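Side-chain contact in sperm-specific class P protein 19 (PDB 1ROW), which is not functionally characterised in detail but, as a sperm-specific protein with a major sperm protein domain, probably has a structural role in nematode sperm: residues S37-N40 with N41-R44. Numbering follows the deposited sequence.
Sequences SSNN and NEYR
Asn39 and Tyr43 lie on the two limbs of a tight bend in which the chain turns back through Asn40, Asn41 and Glu42, all with negative phi, leaving Asn39 CA 6.2 Å from Tyr43 CA. A chi1 of -178° sets the Asn39 amide beside its own carbonyl carbon, from where it faces the backbone N-H groups of Asn41 and Glu42. Its OD1 takes the Asn41 N-H at 2.8 Å, the bond that defines an Asx turn, and the donor lies almost on the line of the side-chain carbonyl. A second N-H, from Glu42 N, reaches the same OD1 at 3.0 Å, tilted above the amide plane. On the other branch, Asn39 ND2 gives an almost straight bond (172°) to Glu42 OE1, 2.7 Å away. The Glu42 chain folds back at chi2, bringing its carboxylate to the amide; OE1 lies close to the amide plane and is met on its anti side, out of the carboxylate plane, with the two flat groups nearly perpendicular. The Tyr43 ring stands at 84° to this amide and turns an edge to it, CD2 lying 3.7 Å from Asn39 CB. The backbone carbonyl is gripped too: Ser37 OG donates to Asn39 O at 2.8 Å from above the carbonyl plane. With an alanine in place of Asn39, the N-H groups of Asn41 and Glu42 would probably lose their shared acceptor and the Glu42 carboxylate would be left freer to turn. The bend links antiparallel neighbours 31-37 and 43-52 in the MSP-domain beta fold; Asp72 OD2 accepts a second bond from Asn39 ND2, tying it to strand 70-80, while Tyr43 also touches Ile62 of strand 56-64 and Met105 of strand 99-108.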
# COMPACT_ATOMS: atom_id res chain seq x y z
N SER A 37 4.69 -4.55 -4.81
CA SER A 37 5.73 -3.62 -5.22
C SER A 37 6.39 -4.09 -6.51
O SER A 37 6.60 -5.28 -6.71
CB SER A 37 6.79 -3.50 -4.12
OG SER A 37 7.95 -2.83 -4.59
N SER A 38 6.72 -3.15 -7.39
CA SER A 38 7.38 -3.49 -8.65
C SER A 38 8.84 -3.83 -8.37
O SER A 38 9.55 -4.30 -9.26
CB SER A 38 7.33 -2.31 -9.62
OG SER A 38 8.12 -1.23 -9.15
N ASN A 39 9.29 -3.59 -7.14
CA ASN A 39 10.68 -3.85 -6.76
C ASN A 39 10.73 -4.46 -5.36
O ASN A 39 10.56 -3.76 -4.36
CB ASN A 39 11.48 -2.54 -6.78
CG ASN A 39 12.96 -2.73 -6.42
OD1 ASN A 39 13.34 -3.70 -5.76
ND2 ASN A 39 13.79 -1.79 -6.85
N ASN A 40 10.96 -5.77 -5.28
CA ASN A 40 11.04 -6.47 -4.01
C ASN A 40 12.49 -6.68 -3.58
O ASN A 40 12.77 -7.42 -2.63
CB ASN A 40 10.32 -7.81 -4.10
CG ASN A 40 8.82 -7.64 -4.27
OD1 ASN A 40 8.16 -7.03 -3.44
ND2 ASN A 40 8.28 -8.18 -5.36
N ASN A 41 13.41 -6.03 -4.29
CA ASN A 41 14.83 -6.12 -3.99
C ASN A 41 15.26 -5.05 -2.97
O ASN A 41 15.82 -5.37 -1.93
CB ASN A 41 15.65 -5.96 -5.27
CG ASN A 41 15.54 -7.15 -6.20
OD1 ASN A 41 15.66 -8.30 -5.76
ND2 ASN A 41 15.32 -6.89 -7.48
N GLU A 42 14.99 -3.79 -3.29
CA GLU A 42 15.37 -2.69 -2.40
C GLU A 42 14.20 -2.12 -1.58
O GLU A 42 14.34 -1.07 -0.96
CB GLU A 42 16.00 -1.54 -3.21
CG GLU A 42 17.35 -1.85 -3.85
CD GLU A 42 17.23 -2.47 -5.23
OE1 GLU A 42 16.40 -2.00 -6.03
OE2 GLU A 42 17.98 -3.43 -5.51
N TYR A 43 13.07 -2.80 -1.58
CA TYR A 43 11.90 -2.34 -0.83
C TYR A 43 11.22 -3.40 0.02
O TYR A 43 11.11 -4.57 -0.36
CB TYR A 43 10.84 -1.77 -1.78
CG TYR A 43 11.18 -0.45 -2.42
CD1 TYR A 43 11.02 0.75 -1.73
CD2 TYR A 43 11.64 -0.39 -3.74
CE1 TYR A 43 11.30 1.98 -2.34
CE2 TYR A 43 11.91 0.83 -4.35
CZ TYR A 43 11.74 2.01 -3.64
OH TYR A 43 12.00 3.20 -4.27
N ARG A 44 10.75 -2.96 1.18
CA ARG A 44 10.02 -3.81 2.11
C ARG A 44 8.78 -2.99 2.48
O ARG A 44 8.89 -1.81 2.86
CB ARG A 44 10.86 -4.10 3.36
CG ARG A 44 12.03 -5.05 3.09
CD ARG A 44 11.54 -6.44 2.70
NE ARG A 44 12.64 -7.38 2.48
CZ ARG A 44 13.42 -7.39 1.40
NH1 ARG A 44 14.40 -8.28 1.30
NH2 ARG A 44 13.20 -6.53 0.41